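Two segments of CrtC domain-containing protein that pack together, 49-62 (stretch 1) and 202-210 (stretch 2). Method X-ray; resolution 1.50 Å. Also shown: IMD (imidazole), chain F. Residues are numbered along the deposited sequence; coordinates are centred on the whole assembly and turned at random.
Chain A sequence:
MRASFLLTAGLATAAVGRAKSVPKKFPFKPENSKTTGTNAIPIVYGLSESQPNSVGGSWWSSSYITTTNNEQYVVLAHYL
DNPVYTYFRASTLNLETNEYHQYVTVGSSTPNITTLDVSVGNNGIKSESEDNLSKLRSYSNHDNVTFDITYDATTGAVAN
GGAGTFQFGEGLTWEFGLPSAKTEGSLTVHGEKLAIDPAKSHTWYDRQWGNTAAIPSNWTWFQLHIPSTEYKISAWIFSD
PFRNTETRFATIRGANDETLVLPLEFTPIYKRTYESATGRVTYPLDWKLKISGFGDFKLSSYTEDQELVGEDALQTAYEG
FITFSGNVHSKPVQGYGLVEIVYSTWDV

Stretch 1 (49-62) ESQPNSVGGSWWSS
Stretch 2, residues 202-210: HTWYDRQWG

Antiparallel pairing of strand 58-62 with strand 202-210 in the CrtC domain-containing protein, and the loop that folds around R207. The strand axes approach to 4.7 Å with their N-to-C directions at 166°, and the two stretches together bury 804 Å². Ahead of its strand, stretch 1 has helical backbone angles at 49-51, extends at P52 (phi/psi -64/158) and makes a 3-10 segment at 53-55. G56 (82/-177) and G57 (97/-132) then lead into extended S58. The register pairs S58 with Q208, W59 with R207, W60 with D206, S61 with Y205 and S62 with W204, at CA-CA distances of 5.2, 5.1, 5.1, 4.4 and 5.3 Å. S58 N donates to Q208 O (2.8 Å) and Q208 N to S58 O (3.2 Å); D206 N donates to W60 O (2.8 Å); S62 N donates to W204 O and W204 N to S62 O (both 2.9 Å). Between these rungs, Y205 CA lies 3.4 Å from W60 O and S61 CA 3.3 Å from W204 O, as CA-H...O contacts.

R207 covers the most surface. Its chi angles (t, p, t, then 122°) carry the guanidinium back over stretch 1, where three carbonyls meet its edge. R207 NE and NH2 donate to S50 O (2.9 and 3.0 Å), R207 NH2 and NH1 to G56 O (2.7 and 2.8 Å), and R207 NH1 also to S58 O (2.9 Å), so the partly negative backbone oxygens accept N-H bonds from a guanidinium whose positive charge is spread over its plane. One guanidinium face lies flat on the W59 indole (m, chi2 -99°), centres 3.8 Å apart and planes at 8°; the cation-pi contact is off-centre, with R207 CZ 3.8 Å from the centroid of the W59 five-membered ring. W59 NE1 donates to Q51 O (2.9 Å), tying the indole to the loop.

Y205 (t, chi2 83°) is on the same sheet face as W59, S61 and R207. Its OH donates to Q51 OE1 at 2.6 Å and sits at the edge of the W59 ring, 3.2 Å from W59 CD1. Q51 (m, m, chi3 68°) thus has its side-chain oxygen held by the tyrosine, while its backbone oxygen takes the indole NH.

W60 (t, chi2 104°) shares the other face with S58, S62, W204, D206 and Q208. Its CZ3 is 4.0 Å from W204 CD1, an apolar contact, and its CE3 is 3.8 Å from D206 CB. W204 (t, chi2 -58°) donates from NE1 to D206 OD1 (2.8 Å). The other carboxylate oxygen, D206 OD2, accepts from imidazole N3 (2.8 Å), and the imidazole lies over one face of W60, its C4 3.6 Å from W60 CD2. Water 2 joins S58 OG (2.6 Å) to D206 O (3.0 Å).

At the loop end, W209 (p, chi2 107°) receives V55 (t) over its ring face: V55 CG1 is 3.5 Å from the centroid of the W209 five-membered ring. G57 CA lies only 3.6 Å from Q208 O; a CB here would clash with that oxygen and with W209 CB.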

# COMPACT_ATOMS: atom_id res chain seq x y z
N GLU A 49 3.30 -19.33 -0.26
CA GLU A 49 2.12 -20.06 0.17
C GLU A 49 1.02 -19.13 0.67
O GLU A 49 -0.14 -19.56 0.79
CB GLU A 49 2.51 -21.03 1.28
CG GLU A 49 3.46 -22.17 0.87
CD GLU A 49 4.93 -21.76 0.70
OE1 GLU A 49 5.33 -20.64 1.08
OE2 GLU A 49 5.72 -22.59 0.18
N SER A 50 1.36 -17.89 1.00
CA SER A 50 0.40 -16.92 1.51
C SER A 50 -0.31 -16.15 0.40
O SER A 50 -1.25 -15.39 0.69
CB SER A 50 1.14 -15.93 2.41
OG SER A 50 1.62 -16.62 3.54
N GLN A 51 0.10 -16.32 -0.85
CA GLN A 51 -0.42 -15.54 -1.96
C GLN A 51 -1.73 -16.03 -2.60
O GLN A 51 -2.49 -15.20 -3.09
CB GLN A 51 0.65 -15.45 -3.05
CG GLN A 51 1.88 -14.64 -2.65
CD GLN A 51 1.65 -13.16 -2.87
OE1 GLN A 51 0.84 -12.55 -2.18
NE2 GLN A 51 2.33 -12.58 -3.86
N PRO A 52 -2.03 -17.34 -2.64
CA PRO A 52 -3.19 -17.79 -3.43
C PRO A 52 -4.54 -17.27 -2.93
O PRO A 52 -4.73 -16.92 -1.76
CB PRO A 52 -3.13 -19.31 -3.31
CG PRO A 52 -1.69 -19.60 -3.15
CD PRO A 52 -1.19 -18.49 -2.26
N ASN A 53 -5.50 -17.28 -3.87
CA ASN A 53 -6.89 -16.93 -3.57
C ASN A 53 -7.40 -17.62 -2.31
O ASN A 53 -8.11 -17.00 -1.52
CB ASN A 53 -7.80 -17.36 -4.73
CG ASN A 53 -7.65 -16.51 -5.96
OD1 ASN A 53 -6.59 -15.95 -6.22
ND2 ASN A 53 -8.71 -16.46 -6.77
N SER A 54 -7.09 -18.91 -2.16
CA SER A 54 -7.67 -19.69 -1.05
C SER A 54 -7.35 -19.07 0.30
O SER A 54 -8.07 -19.34 1.27
CB SER A 54 -7.15 -21.12 -1.05
OG SER A 54 -5.73 -21.13 -0.95
N VAL A 55 -6.27 -18.29 0.39
CA VAL A 55 -5.89 -17.73 1.69
C VAL A 55 -6.82 -16.59 2.08
O VAL A 55 -7.00 -16.31 3.27
CB VAL A 55 -4.41 -17.30 1.63
CG1 VAL A 55 -3.96 -16.58 2.92
CG2 VAL A 55 -3.52 -18.51 1.39
N GLY A 56 -7.44 -15.93 1.09
CA GLY A 56 -8.40 -14.87 1.33
C GLY A 56 -7.71 -13.55 1.60
O GLY A 56 -6.49 -13.42 1.55
N GLY A 57 -8.52 -12.53 1.89
CA GLY A 57 -8.01 -11.26 2.37
C GLY A 57 -7.85 -10.22 1.26
O GLY A 57 -8.78 -9.99 0.47
N SER A 58 -6.69 -9.57 1.23
CA SER A 58 -6.47 -8.36 0.45
C SER A 58 -5.15 -8.45 -0.30
O SER A 58 -4.15 -8.94 0.23
CB SER A 58 -6.49 -7.14 1.40
OG SER A 58 -6.01 -5.96 0.78
N TRP A 59 -5.16 -7.98 -1.55
CA TRP A 59 -3.99 -7.94 -2.43
C TRP A 59 -3.89 -6.52 -2.97
O TRP A 59 -4.89 -5.98 -3.45
CB TRP A 59 -4.12 -8.96 -3.58
CG TRP A 59 -4.21 -10.42 -3.18
CD1 TRP A 59 -3.19 -11.33 -3.19
CD2 TRP A 59 -5.38 -11.14 -2.76
NE1 TRP A 59 -3.65 -12.57 -2.79
CE2 TRP A 59 -4.99 -12.47 -2.51
CE3 TRP A 59 -6.72 -10.78 -2.54
CZ2 TRP A 59 -5.89 -13.45 -2.07
CZ3 TRP A 59 -7.62 -11.76 -2.11
CH2 TRP A 59 -7.20 -13.08 -1.88
N TRP A 60 -2.71 -5.90 -2.88
CA TRP A 60 -2.62 -4.45 -3.03
C TRP A 60 -1.27 -4.06 -3.61
O TRP A 60 -0.24 -4.64 -3.24
CB TRP A 60 -2.82 -3.82 -1.65
CG TRP A 60 -2.91 -2.34 -1.52
CD1 TRP A 60 -4.05 -1.61 -1.31
CD2 TRP A 60 -1.83 -1.41 -1.46
NE1 TRP A 60 -3.75 -0.29 -1.16
CE2 TRP A 60 -2.39 -0.13 -1.25
CE3 TRP A 60 -0.44 -1.52 -1.58
CZ2 TRP A 60 -1.61 1.03 -1.16
CZ3 TRP A 60 0.34 -0.37 -1.48
CH2 TRP A 60 -0.25 0.89 -1.27
N SER A 61 -1.27 -3.09 -4.53
CA SER A 61 -0.01 -2.61 -5.08
C SER A 61 -0.07 -1.11 -5.31
O SER A 61 -1.10 -0.57 -5.73
CB SER A 61 0.37 -3.33 -6.40
OG SER A 61 -0.56 -3.10 -7.46
N SER A 62 1.04 -0.45 -5.01
CA SER A 62 1.25 0.95 -5.39
C SER A 62 2.55 1.06 -6.19
O SER A 62 3.63 0.77 -5.67
CB SER A 62 1.26 1.85 -4.15
OG SER A 62 2.37 1.59 -3.31
N HIS A 202 9.36 1.54 -9.19
CA HIS A 202 9.29 0.40 -8.28
C HIS A 202 7.86 0.25 -7.80
O HIS A 202 7.07 1.19 -7.87
CB HIS A 202 10.25 0.53 -7.09
CG HIS A 202 9.91 1.67 -6.16
ND1 HIS A 202 9.26 1.49 -4.96
CD2 HIS A 202 10.15 3.00 -6.27
CE1 HIS A 202 9.11 2.66 -4.36
NE2 HIS A 202 9.64 3.59 -5.14
N THR A 203 7.55 -0.94 -7.30
CA THR A 203 6.21 -1.23 -6.80
C THR A 203 6.31 -1.73 -5.37
O THR A 203 7.14 -2.60 -5.08
CB THR A 203 5.50 -2.27 -7.69
OG1 THR A 203 5.29 -1.71 -8.99
CG2 THR A 203 4.13 -2.67 -7.11
N TRP A 204 5.47 -1.19 -4.49
CA TRP A 204 5.26 -1.76 -3.17
C TRP A 204 4.03 -2.65 -3.29
O TRP A 204 2.93 -2.15 -3.57
CB TRP A 204 5.06 -0.68 -2.12
CG TRP A 204 4.81 -1.21 -0.71
CD1 TRP A 204 3.81 -2.06 -0.29
CD2 TRP A 204 5.59 -0.90 0.45
NE1 TRP A 204 3.92 -2.29 1.07
CE2 TRP A 204 5.00 -1.59 1.54
CE3 TRP A 204 6.71 -0.11 0.68
CZ2 TRP A 204 5.51 -1.50 2.84
CZ3 TRP A 204 7.21 -0.01 1.98
CH2 TRP A 204 6.62 -0.71 3.04
N TYR A 205 4.23 -3.95 -3.13
CA TYR A 205 3.15 -4.91 -3.10
C TYR A 205 2.87 -5.26 -1.64
O TYR A 205 3.80 -5.61 -0.89
CB TYR A 205 3.54 -6.16 -3.90
CG TYR A 205 2.56 -7.30 -3.76
CD1 TYR A 205 1.40 -7.33 -4.54
CD2 TYR A 205 2.80 -8.34 -2.86
CE1 TYR A 205 0.50 -8.37 -4.42
CE2 TYR A 205 1.89 -9.38 -2.73
CZ TYR A 205 0.75 -9.39 -3.52
OH TYR A 205 -0.13 -10.43 -3.40
N ASP A 206 1.62 -5.14 -1.22
CA ASP A 206 1.25 -5.41 0.17
C ASP A 206 0.20 -6.51 0.21
O ASP A 206 -0.85 -6.41 -0.45
CB ASP A 206 0.74 -4.16 0.88
CG ASP A 206 1.08 -4.16 2.35
OD1 ASP A 206 2.26 -3.92 2.68
OD2 ASP A 206 0.18 -4.41 3.16
N ARG A 207 0.46 -7.54 1.00
CA ARG A 207 -0.42 -8.70 1.13
C ARG A 207 -0.91 -8.79 2.56
O ARG A 207 -0.09 -8.80 3.48
CB ARG A 207 0.33 -9.97 0.73
CG ARG A 207 -0.41 -11.23 0.98
CD ARG A 207 -1.55 -11.44 0.01
NE ARG A 207 -2.19 -12.73 0.27
CZ ARG A 207 -3.48 -12.89 0.57
NH1 ARG A 207 -4.31 -11.83 0.64
NH2 ARG A 207 -3.95 -14.11 0.79
N GLN A 208 -2.22 -8.87 2.75
CA GLN A 208 -2.77 -8.85 4.11
C GLN A 208 -3.99 -9.74 4.19
O GLN A 208 -4.87 -9.67 3.33
CB GLN A 208 -3.14 -7.43 4.53
CG GLN A 208 -3.57 -7.34 6.00
CD GLN A 208 -3.62 -5.92 6.51
OE1 GLN A 208 -3.40 -4.97 5.76
NE2 GLN A 208 -3.90 -5.77 7.81
N TRP A 209 -4.06 -10.55 5.25
CA TRP A 209 -5.23 -11.40 5.44
C TRP A 209 -5.45 -11.54 6.95
O TRP A 209 -4.54 -11.31 7.74
CB TRP A 209 -5.08 -12.75 4.72
CG TRP A 209 -3.99 -13.69 5.20
CD1 TRP A 209 -4.17 -14.85 5.91
CD2 TRP A 209 -2.57 -13.57 5.00
NE1 TRP A 209 -2.96 -15.44 6.16
CE2 TRP A 209 -1.96 -14.68 5.62
CE3 TRP A 209 -1.76 -12.62 4.37
CZ2 TRP A 209 -0.58 -14.88 5.62
CZ3 TRP A 209 -0.39 -12.80 4.39
CH2 TRP A 209 0.19 -13.93 5.01
N GLY A 210 -6.68 -11.90 7.35
CA GLY A 210 -7.03 -11.87 8.76
C GLY A 210 -7.95 -13.01 9.14
O GLY A 210 -8.37 -13.81 8.31
N1 IMD F . -3.29 -0.93 3.63
C2 IMD F . -2.28 -1.61 4.21
N3 IMD F . -1.55 -2.21 3.23
C4 IMD F . -2.10 -1.90 2.05
C5 IMD F . -3.19 -1.09 2.29
O HOH W 1 -8.35 -14.48 4.95
O HOH W 2 -3.38 -6.01 1.06